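PDB 2PBL: putative esterase/lipase/thioesterase, which probably hydrolyses ester or thioester bonds as a member of the alpha/beta-hydrolase fold, its natural substrate being unknown. Local coordinates for residues V107-I112 against F184-D189; L169-P174 against S195-Q200. All coordinates share one frame; numbering follows the deposited sequence.

Overall arrangement
The 39 residues between strand 160-166 and strand 206-212 form an excursion carrying the short helices 181-184 and 188-193, and both contacts pin it. Contact 1 ties the junction of those two helices, 184-189, to the start of helix 109-126; contact 2 joins the excursion's two ends, 169-174 and 195-200. Along the chain the order is 107-112, 169-174, 184-189, 195-200, so the segments alternate. The centres lie about 13 Å apart, and the contacts meet where CD1 of Leu172 packs against SE of Met186 (4.0 Å). Both border helix 138-145, which follows the probable nucleophile Ser137, so the excursion is held beside the likely active site.

Contact 1. Residues V107-I112 against F184-D189; sequences VRISEI and FKMDAD
Ile109 lays its terminal methyl CD1 over one face of the Phe184 ring, 4.1 Å from the ring centroid and displaced toward the rim, a CH-pi contact. The same methyl meets CE of selenomethionine Met186 at 4.0 Å, so one branch tip is shared by two side chains. Farther out, the chain of Arg108 bends at chi3 (62°), which turns NE out of line with the chain before it, and the guanidinium meets the backbone that leaves helix 181-184. There NH1 donates to O of Lys185 (2.9 Å), coming from above the carbonyl plane, with an N-H...O angle of 151°. NH2 gives a hydrogen bond to a water that also accepts from N of Asp187, while a second water bridges N of Ile109 and O of Phe184. At its own backbone, Arg108 N is held by OE2 of Glu111 (2.8 Å) at the start of the helix. An alanine in place of Arg108 would probably leave the Lys185 carbonyl without its guanidinium donor and take from the water at Asp187 N one of the donors that hold it. Ile109 also touches His141 of helix 138-145, and Phe184 meets Trp74 edge-to-face, so the start of helix 109-126 and the turn into helix 188-193 meet beside helix 138-145.

Contact 2. Residues L169-P174 against S195-Q200; sequences LSDLRP and SPVEMQ
An Asx turn at Asp171 and the 3-10 turn 196-198 face each other where the excursion from the central sheet leaves and returns. In the Asx turn, OD1 of Asp171 accepts from N of Arg173 at 3.1 Å, met from above the carboxylate plane. Two nearly straight hydrogen bonds join the segments: N of Val197 donates to O of Ser170 (3.0 Å, 167°), and N of Leu172 donates to OG of Ser195 (3.0 Å). OG of Ser195 also bonds to O of Ala191 in helix 188-193, so this hydroxyl links three pieces of backbone. CD of Pro196 and CG1 of Val197 crowd the Ser170 carbonyl, at 3.2 and 3.4 Å from its O. In the alpha/beta-hydrolase fold such insertions after a strand's C-terminal end commonly border the active site; here Leu169 touches residues of the probable Ser137-His242-Glu215 triad. On the outer side, Arg173 is extended from CG to NE and reaches both acids. OE2 of Glu198 lies 3.1 Å from NH1, a weakly bonded salt bridge with guanidinium and carboxylate planes 89° apart. NH2 is shared, with weak bonds to OE2 of Glu198 and to OD1 and OD2 of Asp171, the last in the guanidinium plane. The cation thus lies between two carboxylates and would probably lessen their repulsion.

Contact 1. Residues V107-I112 against F184-D189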
ATOM      1  N   VAL A 107       3.132  17.715   2.374  1.00 16.34           N
ATOM      2  CA  VAL A 107       1.981  17.596   1.496  1.00 17.34           C
ATOM      3  C   VAL A 107       0.741  17.139   2.277  1.00 17.14           C
ATOM      4  O   VAL A 107       0.817  16.822   3.484  1.00 17.27           O
ATOM      5  CB  VAL A 107       2.275  16.626   0.309  1.00 20.05           C
ATOM      6  CG1 VAL A 107       3.444  17.146  -0.481  1.00 17.19           C
ATOM      7  CG2 VAL A 107       2.519  15.188   0.771  1.00 24.06           C
ATOM      8  N   ARG A 108      -0.403  17.139   1.607  1.00 17.12           N
ATOM      9  CA  ARG A 108      -1.610  16.655   2.213  1.00 18.76           C
ATOM     10  C   ARG A 108      -1.811  15.243   1.671  1.00 16.47           C
ATOM     11  O   ARG A 108      -1.238  14.860   0.635  1.00 15.33           O
ATOM     12  CB  ARG A 108      -2.807  17.506   1.849  1.00 19.30           C
ATOM     13  CG  ARG A 108      -2.779  18.937   2.381  1.00 22.93           C
ATOM     14  CD  ARG A 108      -3.978  19.728   1.863  1.00 30.73           C
ATOM     15  NE  ARG A 108      -5.224  19.131   2.335  1.00 30.14           N
ATOM     16  CZ  ARG A 108      -5.752  19.359   3.528  1.00 35.16           C
ATOM     17  NH1 ARG A 108      -5.165  20.200   4.391  1.00 37.62           N
ATOM     18  NH2 ARG A 108      -6.871  18.733   3.857  1.00 31.68           N
ATOM     19  N   ILE A 109      -2.612  14.473   2.396  1.00 15.78           N
ATOM     20  CA  ILE A 109      -2.943  13.117   1.977  1.00 12.53           C
ATOM     21  C   ILE A 109      -3.542  13.118   0.564  1.00 14.48           C
ATOM     22  O   ILE A 109      -3.237  12.239  -0.256  1.00 13.43           O
ATOM     23  CB  ILE A 109      -3.904  12.440   2.978  1.00 12.44           C
ATOM     24  CG1 ILE A 109      -3.166  12.122   4.283  1.00 15.54           C
ATOM     25  CG2 ILE A 109      -4.533  11.171   2.366  1.00 11.95           C
ATOM     26  CD1 ILE A 109      -4.088  11.644   5.382  1.00 16.60           C
ATOM     27  N   SER A 110      -4.421  14.069   0.285  1.00 14.25           N
ATOM     28  CA  SER A 110      -5.000  14.145  -1.081  1.00 16.03           C
ATOM     29  C   SER A 110      -3.950  14.313  -2.176  1.00 13.66           C
ATOM     30  O   SER A 110      -4.129  13.851  -3.310  1.00 17.17           O
ATOM     31  CB  SER A 110      -6.054  15.246  -1.183  1.00 15.72           C
ATOM     32  OG  SER A 110      -5.469  16.529  -1.014  1.00 19.38           O
ATOM     33  N   GLU A 111      -2.878  15.029  -1.863  1.00 12.92           N
ATOM     34  CA  GLU A 111      -1.756  15.173  -2.800  1.00 15.22           C
ATOM     35  C   GLU A 111      -0.992  13.864  -2.922  1.00 12.82           C
ATOM     36  O   GLU A 111      -0.459  13.527  -3.970  1.00 15.14           O
ATOM     37  CB  GLU A 111      -0.773  16.248  -2.338  1.00 18.09           C
ATOM     38  CG  GLU A 111      -1.365  17.613  -2.204  1.00 26.67           C
ATOM     39  CD  GLU A 111      -0.331  18.611  -1.762  1.00 32.41           C
ATOM     40  OE1 GLU A 111       0.491  19.059  -2.617  1.00 32.51           O
ATOM     41  OE2 GLU A 111      -0.356  18.926  -0.561  1.00 18.77           O
ATOM     42  N   ILE A 112      -0.885  13.132  -1.815  1.00 12.67           N
ATOM     43  CA  ILE A 112      -0.228  11.838  -1.868  1.00 10.08           C
ATOM     44  C   ILE A 112      -0.979  10.867  -2.789  1.00 11.52           C
ATOM     45  O   ILE A 112      -0.404  10.108  -3.587  1.00 10.34           O
ATOM     46  CB  ILE A 112      -0.061  11.198  -0.449  1.00 12.15           C
ATOM     47  CG1 ILE A 112       0.778  12.118   0.463  1.00 12.88           C
ATOM     48  CG2 ILE A 112       0.667   9.834  -0.600  1.00  9.30           C
ATOM     49  CD1 ILE A 112       0.936  11.628   1.879  1.00 16.21           C
ATOM     50  N   PHE A 184      -1.584  15.884   9.190  1.00 19.05           N
ATOM     51  CA  PHE A 184      -2.479  15.730   8.023  1.00 19.52           C
ATOM     52  C   PHE A 184      -3.207  17.032   7.709  1.00 20.75           C
ATOM     53  O   PHE A 184      -3.415  17.389   6.541  1.00 20.85           O
ATOM     54  CB  PHE A 184      -3.503  14.626   8.249  1.00 17.55           C
ATOM     55  CG  PHE A 184      -2.913  13.329   8.726  1.00 20.32           C
ATOM     56  CD1 PHE A 184      -1.730  12.855   8.206  1.00 11.92           C
ATOM     57  CD2 PHE A 184      -3.604  12.556   9.637  1.00 15.73           C
ATOM     58  CE1 PHE A 184      -1.222  11.656   8.628  1.00 12.91           C
ATOM     59  CE2 PHE A 184      -3.113  11.361  10.078  1.00 16.97           C
ATOM     60  CZ  PHE A 184      -1.907  10.916   9.582  1.00 10.42           C
ATOM     61  N   LYS A 185      -3.596  17.729   8.765  1.00 19.77           N
ATOM     62  CA  LYS A 185      -4.303  19.011   8.706  1.00 21.74           C
ATOM     63  C   LYS A 185      -5.607  18.936   7.942  1.00 22.55           C
ATOM     64  O   LYS A 185      -5.920  19.823   7.134  1.00 20.61           O
ATOM     65  CB  LYS A 185      -3.388  20.127   8.158  1.00 23.22           C
ATOM     66  CG  LYS A 185      -2.109  20.356   8.996  1.00 23.12           C
ATOM     67  CD  LYS A 185      -1.156  21.339   8.328  1.00 24.10           C
ATOM     68  CE  LYS A 185       0.262  21.293   8.957  1.00 25.32           C
ATOM     69  NZ  LYS A 185       0.307  21.813  10.372  1.00 35.66           N
HETATM   70  N   MSE A 186      -6.363  17.868   8.189  1.00 20.30           N
HETATM   71  CA  MSE A 186      -7.648  17.645   7.548  1.00 20.69           C
HETATM   72  C   MSE A 186      -8.801  18.145   8.386  1.00 22.06           C
HETATM   73  O   MSE A 186      -8.738  18.099   9.623  1.00 21.97           O
HETATM   74  CB  MSE A 186      -7.883  16.168   7.340  1.00 18.33           C
HETATM   75  CG  MSE A 186      -6.954  15.542   6.331  1.00 22.56           C
HETATM   76 SE   MSE A 186      -7.499  13.672   6.061  0.75 21.12          SE
HETATM   77  CE  MSE A 186      -6.990  12.813   7.801  1.00 21.53           C
ATOM     78  N   ASP A 187      -9.832  18.653   7.708  1.00 20.51           N
ATOM     79  CA  ASP A 187     -11.119  18.940   8.337  1.00 22.31           C
ATOM     80  C   ASP A 187     -12.042  17.795   7.968  1.00 23.40           C
ATOM     81  O   ASP A 187     -11.653  16.913   7.195  1.00 24.70           O
ATOM     82  CB  ASP A 187     -11.721  20.323   7.960  1.00 26.29           C
ATOM     83  CG  ASP A 187     -12.013  20.503   6.479  1.00 27.74           C
ATOM     84  OD1 ASP A 187     -12.257  19.536   5.722  1.00 25.30           O
ATOM     85  OD2 ASP A 187     -12.052  21.675   6.067  1.00 30.42           O
ATOM     86  N   ALA A 188     -13.269  17.792   8.469  1.00 20.31           N
ATOM     87  CA  ALA A 188     -14.165  16.680   8.199  1.00 24.05           C
ATOM     88  C   ALA A 188     -14.380  16.372   6.705  1.00 23.45           C
ATOM     89  O   ALA A 188     -14.317  15.209   6.298  1.00 20.75           O
ATOM     90  CB  ALA A 188     -15.494  16.904   8.855  1.00 24.19           C
ATOM     91  N   ASP A 189     -14.659  17.401   5.913  1.00 23.51           N
ATOM     92  CA  ASP A 189     -14.870  17.208   4.472  1.00 22.12           C
ATOM     93  C   ASP A 189     -13.631  16.661   3.750  1.00 21.62           C
ATOM     94  O   ASP A 189     -13.781  15.876   2.806  1.00 21.06           O
ATOM     95  CB  ASP A 189     -15.324  18.514   3.800  1.00 24.14           C
ATOM     96  CG  ASP A 189     -16.732  18.909   4.187  1.00 26.11           C
ATOM     97  OD1 ASP A 189     -17.556  18.032   4.511  1.00 38.37           O
ATOM     98  OD2 ASP A 189     -17.018  20.106   4.138  1.00 38.38           O
TER
HETATM   99  O   HOH W   1      -8.829  20.160   5.377  1.00 33.63           O
HETATM  100  O   HOH W   2      -4.048  15.579   4.573  1.00 12.91           O

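Contact 2. Residues L169-P174 against S195-Q200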
ATOM      1  N   LEU A 169      -6.422   1.920   6.006  1.00 16.38           N
ATOM      2  CA  LEU A 169      -7.232   2.995   6.582  1.00 17.27           C
ATOM      3  C   LEU A 169      -8.312   3.294   5.536  1.00 16.44           C
ATOM      4  O   LEU A 169      -7.992   3.848   4.455  1.00 17.53           O
ATOM      5  CB  LEU A 169      -6.373   4.212   6.860  1.00 17.71           C
ATOM      6  CG  LEU A 169      -5.417   3.745   7.985  1.00 24.23           C
ATOM      7  CD1 LEU A 169      -4.044   4.285   7.931  1.00 22.82           C
ATOM      8  CD2 LEU A 169      -6.108   4.023   9.320  1.00 20.73           C
ATOM      9  N   SER A 170      -9.578   3.010   5.868  1.00 15.26           N
ATOM     10  CA  SER A 170     -10.693   3.174   4.930  1.00 16.19           C
ATOM     11  C   SER A 170     -11.611   4.356   5.197  1.00 17.81           C
ATOM     12  O   SER A 170     -12.339   4.820   4.295  1.00 15.26           O
ATOM     13  CB  SER A 170     -11.515   1.899   4.875  1.00 18.19           C
ATOM     14  OG  SER A 170     -12.121   1.632   6.122  1.00 16.60           O
ATOM     15  N   ASP A 171     -11.558   4.830   6.444  1.00 15.31           N
ATOM     16  CA  ASP A 171     -12.348   5.931   6.893  1.00 18.00           C
ATOM     17  C   ASP A 171     -11.344   6.787   7.622  1.00 17.31           C
ATOM     18  O   ASP A 171     -10.746   6.356   8.637  1.00 16.81           O
ATOM     19  CB  ASP A 171     -13.450   5.407   7.805  1.00 17.47           C
ATOM     20  CG  ASP A 171     -14.438   6.492   8.217  1.00 19.99           C
ATOM     21  OD1 ASP A 171     -14.163   7.693   8.023  1.00 16.25           O
ATOM     22  OD2 ASP A 171     -15.483   6.123   8.754  1.00 24.80           O
ATOM     23  N   LEU A 172     -11.056   7.957   7.063  1.00 16.46           N
ATOM     24  CA  LEU A 172     -10.114   8.842   7.719  1.00 16.23           C
ATOM     25  C   LEU A 172     -10.719   9.739   8.810  1.00 14.73           C
ATOM     26  O   LEU A 172      -9.972  10.399   9.515  1.00 18.02           O
ATOM     27  CB  LEU A 172      -9.406   9.699   6.681  1.00 19.27           C
ATOM     28  CG  LEU A 172      -8.720   8.929   5.533  1.00 16.26           C
ATOM     29  CD1 LEU A 172      -7.829   9.935   4.721  1.00 22.22           C
ATOM     30  CD2 LEU A 172      -7.899   7.758   5.990  1.00 23.84           C
ATOM     31  N   ARG A 173     -12.029   9.765   8.954  1.00 17.23           N
ATOM     32  CA  ARG A 173     -12.660  10.643   9.960  1.00 18.50           C
ATOM     33  C   ARG A 173     -12.128  10.457  11.385  1.00 19.76           C
ATOM     34  O   ARG A 173     -11.853  11.429  12.081  1.00 21.33           O
ATOM     35  CB  ARG A 173     -14.153  10.445   9.990  1.00 19.88           C
ATOM     36  CG  ARG A 173     -14.939  10.936   8.762  1.00 20.24           C
ATOM     37  CD  ARG A 173     -16.288  10.238   8.893  1.00 31.68           C
ATOM     38  NE  ARG A 173     -17.227  10.519   7.833  1.00 39.09           N
ATOM     39  CZ  ARG A 173     -17.643   9.663   6.890  1.00 47.95           C
ATOM     40  NH1 ARG A 173     -18.523  10.103   6.000  1.00 51.89           N
ATOM     41  NH2 ARG A 173     -17.224   8.392   6.815  1.00 44.78           N
ATOM     42  N   PRO A 174     -11.951   9.212  11.827  1.00 19.52           N
ATOM     43  CA  PRO A 174     -11.448   9.076  13.205  1.00 19.62           C
ATOM     44  C   PRO A 174     -10.037   9.607  13.407  1.00 19.29           C
ATOM     45  O   PRO A 174      -9.645   9.849  14.543  1.00 20.60           O
ATOM     46  CB  PRO A 174     -11.491   7.555  13.448  1.00 20.08           C
ATOM     47  CG  PRO A 174     -12.309   6.999  12.357  1.00 19.47           C
ATOM     48  CD  PRO A 174     -12.171   7.900  11.200  1.00 20.87           C
ATOM     49  N   SER A 195     -11.648   9.301   1.974  1.00 14.57           N
ATOM     50  CA  SER A 195     -12.000   8.038   2.575  1.00 13.23           C
ATOM     51  C   SER A 195     -12.548   7.067   1.526  1.00 13.13           C
ATOM     52  O   SER A 195     -13.556   7.325   0.910  1.00 13.59           O
ATOM     53  CB  SER A 195     -13.057   8.214   3.669  1.00 15.37           C
ATOM     54  OG  SER A 195     -12.579   9.044   4.713  1.00 14.83           O
ATOM     55  N   PRO A 196     -11.876   5.934   1.333  1.00 11.93           N
ATOM     56  CA  PRO A 196     -12.327   4.867   0.458  1.00 13.48           C
ATOM     57  C   PRO A 196     -13.769   4.396   0.713  1.00 14.83           C
ATOM     58  O   PRO A 196     -14.464   4.054  -0.228  1.00 15.10           O
ATOM     59  CB  PRO A 196     -11.296   3.768   0.762  1.00 11.65           C
ATOM     60  CG  PRO A 196     -10.112   4.518   1.063  1.00 12.61           C
ATOM     61  CD  PRO A 196     -10.528   5.634   1.849  1.00 13.45           C
ATOM     62  N   VAL A 197     -14.239   4.402   1.966  1.00 17.18           N
ATOM     63  CA  VAL A 197     -15.618   3.992   2.216  1.00 16.31           C
ATOM     64  C   VAL A 197     -16.624   4.909   1.505  1.00 15.31           C
ATOM     65  O   VAL A 197     -17.731   4.474   1.222  1.00 18.38           O
ATOM     66  CB  VAL A 197     -16.006   3.914   3.720  1.00 19.13           C
ATOM     67  CG1 VAL A 197     -15.207   2.910   4.409  1.00 18.30           C
ATOM     68  CG2 VAL A 197     -15.915   5.286   4.395  1.00 16.47           C
ATOM     69  N   GLU A 198     -16.212   6.133   1.175  1.00 15.42           N
ATOM     70  CA  GLU A 198     -17.077   7.107   0.473  1.00 17.47           C
ATOM     71  C   GLU A 198     -17.150   6.982  -1.036  1.00 19.67           C
ATOM     72  O   GLU A 198     -17.946   7.657  -1.690  1.00 18.69           O
ATOM     73  CB  GLU A 198     -16.595   8.515   0.803  1.00 19.10           C
ATOM     74  CG  GLU A 198     -16.713   8.800   2.247  1.00 25.10           C
ATOM     75  CD  GLU A 198     -18.154   8.754   2.733  1.00 33.08           C
ATOM     76  OE1 GLU A 198     -18.999   9.449   2.132  1.00 33.36           O
ATOM     77  OE2 GLU A 198     -18.415   8.015   3.712  1.00 35.61           O
HETATM   78  N   MSE A 199     -16.298   6.135  -1.603  1.00 17.26           N
HETATM   79  CA  MSE A 199     -16.196   6.015  -3.038  1.00 15.27           C
HETATM   80  C   MSE A 199     -17.293   5.187  -3.553  1.00 17.14           C
HETATM   81  O   MSE A 199     -17.443   4.041  -3.175  1.00 20.00           O
HETATM   82  CB  MSE A 199     -14.847   5.414  -3.416  1.00 13.44           C
HETATM   83  CG  MSE A 199     -13.780   6.351  -3.295  1.00 10.96           C
HETATM   84 SE   MSE A 199     -12.030   5.304  -3.316  0.75 12.14          SE
HETATM   85  CE  MSE A 199     -12.190   4.217  -4.940  1.00 19.30           C
ATOM     86  N   GLN A 200     -18.079   5.786  -4.432  1.00 20.70           N
ATOM     87  CA  GLN A 200     -19.201   5.089  -5.019  1.00 22.28           C
ATOM     88  C   GLN A 200     -18.895   4.563  -6.381  1.00 22.46           C
ATOM     89  O   GLN A 200     -19.499   3.591  -6.816  1.00 25.73           O
ATOM     90  CB  GLN A 200     -20.394   6.023  -5.043  1.00 23.82           C
ATOM     91  CG  GLN A 200     -20.732   6.602  -3.684  1.00 27.48           C
ATOM     92  CD  GLN A 200     -21.005   5.526  -2.637  1.00 40.85           C
ATOM     93  OE1 GLN A 200     -21.347   4.372  -2.962  1.00 47.81           O
ATOM     94  NE2 GLN A 200     -20.835   5.894  -1.363  1.00 47.93           N
TER